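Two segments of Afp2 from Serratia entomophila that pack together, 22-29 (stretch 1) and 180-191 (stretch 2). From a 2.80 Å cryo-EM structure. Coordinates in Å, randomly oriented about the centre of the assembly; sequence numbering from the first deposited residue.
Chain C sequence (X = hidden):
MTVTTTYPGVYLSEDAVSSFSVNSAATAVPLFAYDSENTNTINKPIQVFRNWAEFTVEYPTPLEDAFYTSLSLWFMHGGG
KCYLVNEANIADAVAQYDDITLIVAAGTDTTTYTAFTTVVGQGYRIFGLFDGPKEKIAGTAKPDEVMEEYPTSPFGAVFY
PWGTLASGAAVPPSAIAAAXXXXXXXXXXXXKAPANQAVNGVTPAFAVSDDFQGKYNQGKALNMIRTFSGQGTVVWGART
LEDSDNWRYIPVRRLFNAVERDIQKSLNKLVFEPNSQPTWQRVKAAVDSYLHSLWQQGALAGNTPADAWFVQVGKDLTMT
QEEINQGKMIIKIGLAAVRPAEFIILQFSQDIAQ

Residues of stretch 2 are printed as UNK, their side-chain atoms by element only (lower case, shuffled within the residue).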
ATOM      1  N   VAL C  22       7.893 -89.242  -4.973  1.00 82.09           N
ATOM      2  CA  VAL C  22       6.615 -88.559  -4.816  1.00 82.09           C
ATOM      3  C   VAL C  22       6.476 -87.504  -5.903  1.00 82.09           C
ATOM      4  O   VAL C  22       7.360 -86.660  -6.086  1.00 82.09           O
ATOM      5  CB  VAL C  22       6.502 -87.937  -3.417  1.00 82.09           C
ATOM      6  CG1 VAL C  22       5.265 -87.070  -3.310  1.00 82.09           C
ATOM      7  CG2 VAL C  22       6.455 -89.026  -2.381  1.00 82.09           C
ATOM      8  N   ASN C  23       5.366 -87.557  -6.630  1.00 81.44           N
ATOM      9  CA  ASN C  23       5.043 -86.613  -7.690  1.00 81.44           C
ATOM     10  C   ASN C  23       3.601 -86.153  -7.527  1.00 81.44           C
ATOM     11  O   ASN C  23       2.777 -86.244  -8.438  1.00 81.44           O
ATOM     12  CB  ASN C  23       5.282 -87.244  -9.054  1.00 81.44           C
ATOM     13  CG  ASN C  23       5.454 -86.219 -10.141  1.00 81.44           C
ATOM     14  OD1 ASN C  23       5.458 -85.018  -9.878  1.00 81.44           O
ATOM     15  ND2 ASN C  23       5.589 -86.680 -11.377  1.00 81.44           N
ATOM     16  N   SER C  24       3.276 -85.690  -6.324  1.00 80.76           N
ATOM     17  CA  SER C  24       1.900 -85.573  -5.869  1.00 80.76           C
ATOM     18  C   SER C  24       1.167 -84.397  -6.504  1.00 80.76           C
ATOM     19  O   SER C  24       1.757 -83.517  -7.135  1.00 80.76           O
ATOM     20  CB  SER C  24       1.857 -85.410  -4.355  1.00 80.76           C
ATOM     21  OG  SER C  24       2.434 -84.178  -3.967  1.00 80.76           O
ATOM     22  N   ALA C  25      -0.149 -84.402  -6.315  1.00 79.18           N
ATOM     23  CA  ALA C  25      -1.025 -83.291  -6.641  1.00 79.18           C
ATOM     24  C   ALA C  25      -1.801 -82.898  -5.392  1.00 79.18           C
ATOM     25  O   ALA C  25      -2.161 -83.749  -4.575  1.00 79.18           O
ATOM     26  CB  ALA C  25      -1.992 -83.650  -7.769  1.00 79.18           C
ATOM     27  N   ALA C  26      -2.059 -81.600  -5.248  1.00 77.10           N
ATOM     28  CA  ALA C  26      -2.680 -81.093  -4.032  1.00 77.10           C
ATOM     29  C   ALA C  26      -4.167 -81.402  -3.940  1.00 77.10           C
ATOM     30  O   ALA C  26      -4.714 -81.416  -2.834  1.00 77.10           O
ATOM     31  CB  ALA C  26      -2.468 -79.583  -3.923  1.00 77.10           C
ATOM     32  N   THR C  27      -4.830 -81.648  -5.066  1.00 75.63           N
ATOM     33  CA  THR C  27      -6.267 -81.880  -5.084  1.00 75.63           C
ATOM     34  C   THR C  27      -6.637 -83.342  -4.887  1.00 75.63           C
ATOM     35  O   THR C  27      -7.803 -83.700  -5.071  1.00 75.63           O
ATOM     36  CB  THR C  27      -6.863 -81.376  -6.398  1.00 75.63           C
ATOM     37  OG1 THR C  27      -6.265 -82.074  -7.493  1.00 75.63           O
ATOM     38  CG2 THR C  27      -6.613 -79.890  -6.555  1.00 75.63           C
ATOM     39  N   ALA C  28      -5.680 -84.189  -4.518  1.00 75.10           N
ATOM     40  CA  ALA C  28      -5.937 -85.615  -4.305  1.00 75.10           C
ATOM     41  C   ALA C  28      -5.202 -86.035  -3.036  1.00 75.10           C
ATOM     42  O   ALA C  28      -4.043 -86.450  -3.086  1.00 75.10           O
ATOM     43  CB  ALA C  28      -5.501 -86.437  -5.507  1.00 75.10           C
ATOM     44  N   VAL C  29      -5.880 -85.913  -1.902  1.00 74.14           N
ATOM     45  CA  VAL C  29      -5.403 -86.421  -0.625  1.00 74.14           C
ATOM     46  C   VAL C  29      -6.420 -87.437  -0.123  1.00 74.14           C
ATOM     47  O   VAL C  29      -7.483 -87.072   0.379  1.00 74.14           O
ATOM     48  CB  VAL C  29      -5.194 -85.288   0.397  1.00 74.14           C
ATOM     49  CG1 VAL C  29      -4.743 -85.848   1.734  1.00 74.14           C
ATOM     50  CG2 VAL C  29      -4.191 -84.282  -0.121  1.00 74.14           C
ATOM     51  N   UNK C 180      -5.234 -93.259 -11.029  1.00 74.94           N
ATOM     52  CA  UNK C 180      -5.424 -92.501 -12.255  1.00 74.94           C
ATOM     53  C   UNK C 180      -5.880 -91.078 -11.979  1.00 74.94           C
ATOM     54  O   UNK C 180      -5.716 -90.213 -12.842  1.00 74.94           O
ATOM     55  c   UNK C 180      -6.433 -93.199 -13.163  1.00 74.94           C
ATOM     56  o   UNK C 180      -7.719 -93.202 -12.582  1.00 74.94           O
ATOM     57  N   UNK C 181      -6.452 -90.822 -10.802  1.00 72.83           N
ATOM     58  CA  UNK C 181      -6.813 -89.461 -10.414  1.00 72.83           C
ATOM     59  C   UNK C 181      -5.564 -88.641 -10.113  1.00 72.83           C
ATOM     60  O   UNK C 181      -5.495 -87.450 -10.444  1.00 72.83           O
ATOM     61  c   UNK C 181      -7.941 -88.183  -8.518  1.00 72.83           C
ATOM     62  c   UNK C 181      -9.175 -89.965  -9.706  1.00 72.83           C
ATOM     63  c   UNK C 181      -7.800 -89.508  -9.228  1.00 72.83           C
ATOM     64  c   UNK C 181     -10.141 -90.233  -8.587  1.00 72.83           C
ATOM     65  N   UNK C 182      -4.543 -89.272  -9.531  1.00 75.79           N
ATOM     66  CA  UNK C 182      -3.306 -88.574  -9.188  1.00 75.79           C
ATOM     67  C   UNK C 182      -2.564 -88.105 -10.431  1.00 75.79           C
ATOM     68  O   UNK C 182      -2.126 -86.951 -10.508  1.00 75.79           O
ATOM     69  c   UNK C 182      -2.405 -89.491  -8.369  1.00 75.79           C
ATOM     70  o   UNK C 182      -3.129 -89.956  -7.237  1.00 75.79           O
ATOM     71  c   UNK C 182      -1.181 -88.743  -7.886  1.00 75.79           C
ATOM     72  N   UNK C 183      -2.419 -88.985 -11.419  1.00 77.53           N
ATOM     73  CA  UNK C 183      -1.713 -88.624 -12.637  1.00 77.53           C
ATOM     74  C   UNK C 183      -2.524 -87.696 -13.524  1.00 77.53           C
ATOM     75  O   UNK C 183      -1.944 -86.994 -14.358  1.00 77.53           O
ATOM     76  c   UNK C 183      -1.329 -89.887 -13.397  1.00 77.53           C
ATOM     77  o   UNK C 183      -0.657 -92.362 -14.377  1.00 77.53           O
ATOM     78  c   UNK C 183       0.047 -91.983 -13.444  1.00 77.53           C
ATOM     79  c   UNK C 183      -0.258 -90.702 -12.713  1.00 77.53           C
ATOM     80  n   UNK C 183       1.122 -92.645 -13.047  1.00 77.53           N
ATOM     81  N   UNK C 184      -3.847 -87.671 -13.367  1.00 74.81           N
ATOM     82  CA  UNK C 184      -4.663 -86.736 -14.129  1.00 74.81           C
ATOM     83  C   UNK C 184      -4.614 -85.340 -13.523  1.00 74.81           C
ATOM     84  O   UNK C 184      -4.491 -84.351 -14.253  1.00 74.81           O
ATOM     85  c   UNK C 184      -6.104 -87.240 -14.196  1.00 74.81           C
ATOM     86  o   UNK C 184      -6.115 -88.556 -14.758  1.00 74.81           O
ATOM     87  c   UNK C 184      -6.956 -86.337 -15.065  1.00 74.81           C
ATOM     88  N   UNK C 185      -4.679 -85.242 -12.190  1.00 77.83           N
ATOM     89  CA  UNK C 185      -4.728 -83.936 -11.540  1.00 77.83           C
ATOM     90  C   UNK C 185      -3.403 -83.198 -11.638  1.00 77.83           C
ATOM     91  O   UNK C 185      -3.380 -81.965 -11.598  1.00 77.83           O
ATOM     92  c   UNK C 185      -5.119 -84.081 -10.073  1.00 77.83           C
ATOM     93  o   UNK C 185      -6.853 -85.076  -8.801  1.00 77.83           O
ATOM     94  c   UNK C 185      -6.534 -84.570  -9.894  1.00 77.83           C
ATOM     95  o   UNK C 185      -7.339 -84.423 -10.832  1.00 77.83           O
ATOM     96  N   UNK C 186      -2.298 -83.926 -11.763  1.00 79.56           N
ATOM     97  CA  UNK C 186      -1.002 -83.274 -11.879  1.00 79.56           C
ATOM     98  C   UNK C 186      -0.777 -82.720 -13.277  1.00 79.56           C
ATOM     99  O   UNK C 186      -0.423 -81.548 -13.439  1.00 79.56           O
ATOM    100  n   UNK C 186       1.931 -87.325 -10.710  1.00 79.56           N
ATOM    101  c   UNK C 186       1.473 -83.625 -11.603  1.00 79.56           C
ATOM    102  c   UNK C 186       0.109 -84.248 -11.521  1.00 79.56           C
ATOM    103  c   UNK C 186       2.535 -84.627 -11.273  1.00 79.56           C
ATOM    104  c   UNK C 186       2.300 -86.991 -11.939  1.00 79.56           C
ATOM    105  n   UNK C 186       2.378 -87.924 -12.876  1.00 79.56           N
ATOM    106  n   UNK C 186       2.587 -85.727 -12.232  1.00 79.56           N
ATOM    107  N   UNK C 187      -0.977 -83.547 -14.300  1.00 77.37           N
ATOM    108  CA  UNK C 187      -0.618 -83.144 -15.652  1.00 77.37           C
ATOM    109  C   UNK C 187      -1.747 -82.381 -16.335  1.00 77.37           C
ATOM    110  O   UNK C 187      -1.517 -81.320 -16.924  1.00 77.37           O
ATOM    111  c   UNK C 187       0.938 -85.090 -15.829  1.00 77.37           C
ATOM    112  o   UNK C 187      -1.341 -85.267 -16.550  1.00 77.37           O
ATOM    113  c   UNK C 187      -0.230 -84.370 -16.476  1.00 77.37           C
ATOM    114  N   UNK C 188      -2.972 -82.896 -16.262  1.00 73.84           N
ATOM    115  CA  UNK C 188      -4.084 -82.309 -16.997  1.00 73.84           C
ATOM    116  C   UNK C 188      -4.992 -81.436 -16.146  1.00 73.84           C
ATOM    117  O   UNK C 188      -5.627 -80.525 -16.683  1.00 73.84           O
ATOM    118  c   UNK C 188      -4.922 -83.407 -17.655  1.00 73.84           C
ATOM    119  c   UNK C 188      -4.170 -84.216 -18.689  1.00 73.84           C
ATOM    120  n   UNK C 188      -5.241 -84.655 -21.916  1.00 73.84           N
ATOM    121  n   UNK C 188      -6.672 -82.872 -22.097  1.00 73.84           N
ATOM    122  c   UNK C 188      -3.794 -83.364 -19.881  1.00 73.84           C
ATOM    123  n   UNK C 188      -4.958 -82.815 -20.567  1.00 73.84           N
ATOM    124  c   UNK C 188      -5.623 -83.448 -21.526  1.00 73.84           C
ATOM    125  N   UNK C 189      -5.080 -81.685 -14.850  1.00 72.09           N
ATOM    126  CA  UNK C 189      -5.908 -80.894 -13.966  1.00 72.09           C
ATOM    127  C   UNK C 189      -7.111 -81.674 -13.461  1.00 72.09           C
ATOM    128  O   UNK C 189      -7.415 -82.779 -13.905  1.00 72.09           O
ATOM    129  N   UNK C 190      -7.805 -81.055 -12.505  1.00 69.58           N
ATOM    130  CA  UNK C 190      -8.953 -81.704 -11.883  1.00 69.58           C
ATOM    131  C   UNK C 190     -10.181 -81.668 -12.788  1.00 69.58           C
ATOM    132  O   UNK C 190     -11.089 -82.491 -12.629  1.00 69.58           O
ATOM    133  c   UNK C 190      -9.760 -79.646 -10.649  1.00 69.58           C
ATOM    134  c   UNK C 190      -9.206 -81.054 -10.507  1.00 69.58           C
ATOM    135  c   UNK C 190     -10.083 -81.923  -9.616  1.00 69.58           C
ATOM    136  N   UNK C 191     -10.210 -80.775 -13.773  1.00 68.38           N
ATOM    137  CA  UNK C 191     -11.336 -80.648 -14.685  1.00 68.38           C
ATOM    138  C   UNK C 191     -11.268 -81.610 -15.860  1.00 68.38           C
ATOM    139  O   UNK C 191     -12.159 -81.584 -16.712  1.00 68.38           O
ATOM    140  c   UNK C 191      -6.902 -77.229 -15.991  1.00 68.38           C
ATOM    141  c   UNK C 191     -11.424 -79.212 -15.201  1.00 68.38           C
ATOM    142  c   UNK C 191     -10.181 -78.742 -15.872  1.00 68.38           C
ATOM    143  c   UNK C 191      -7.559 -77.133 -13.675  1.00 68.38           C
ATOM    144  c   UNK C 191      -8.763 -77.745 -13.933  1.00 68.38           C
ATOM    145  c   UNK C 191      -8.119 -77.845 -16.255  1.00 68.38           C
ATOM    146  n   UNK C 191      -8.642 -78.296 -17.437  1.00 68.38           N
ATOM    147  c   UNK C 191      -6.642 -76.881 -14.697  1.00 68.38           C
ATOM    148  c   UNK C 191      -9.061 -78.111 -15.250  1.00 68.38           C
ATOM    149  c   UNK C 191      -9.879 -78.835 -17.195  1.00 68.38           C
TER

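Position 180 carries one carbon, then one oxygen, far from stretch 1; it is Ser 180. At 181 four carbons fork at the first, one arm being two carbons long, and one carbon of the fork lies against the Ala 28 methyl. This is Ile 181, with CG2 4.3 Å from Ala 28 CB, an apolar contact. Position 182 has one carbon bearing an oxygen and a carbon; its closest contact is through its backbone, the O of 182 lying 4.3 Å from Ala 25 CB. It is Thr 182. Position 183 shows three carbons, the third bearing an oxygen and a nitrogen, and its CA-to-CB bond points away from stretch 1: Gln 183. Position 184 repeats the carbon with one oxygen and one carbon, out of reach of stretch 1. It is Thr 184, its OG1 donating to Ser 180 O at 2.6 Å.

Position 185 has two carbons, the second carrying two oxygens. Its CA-to-CB bond points toward stretch 1, where its CB lies 3.9 Å from Ala 25 CB. This is Asp 185, and its OD2 accepts a weak hydrogen bond from Thr 27 OG1 at 3.3 Å. At 186 three carbons lead to a nitrogen and then to a carbon with two more nitrogens. The CA-to-CB bond points sideways, but the end of the side chain comes nearer and reaches Asn 23. It is Arg 186, whose NH1 donates to Asn 23 O at 2.7 Å, while Asn 23 ND2 lies over one face of the guanidinium.

Position 187, one carbon with an oxygen and a carbon, is Thr 187. Position 188 has the same guanidinium-ended chain as 186 but makes no contact with stretch 1: Arg 188. Position 189 has no side-chain atoms and is Gly 189. With phi at 111° and psi at 171°, a CB would be jammed against the preceding carbonyl oxygen. Position 190 is a carbon bearing two carbons; its CA-to-CB bond points toward stretch 1, its CB 4.3 Å from Thr 27 OG1. It is Val 190. Position 191 bears one carbon, then fused five- and six-membered rings holding eight carbons and one nitrogen; Trp 191 stays clear of stretch 1.

The contact is small, burying 390 Å². A type I turn from Ala 25 to Ala 28 sets against the helix, and the short methyls of both alanines let the backbones come close, with Ala 25 CA 5.2 Å from Arg 186 CA. Polar contacts flank this packing: the arginine holds the Asn 23 carbonyl, and the aspartate meets the threonine within the turn.

Stretch 2, residues 180-191: SITQTDRTRGVW
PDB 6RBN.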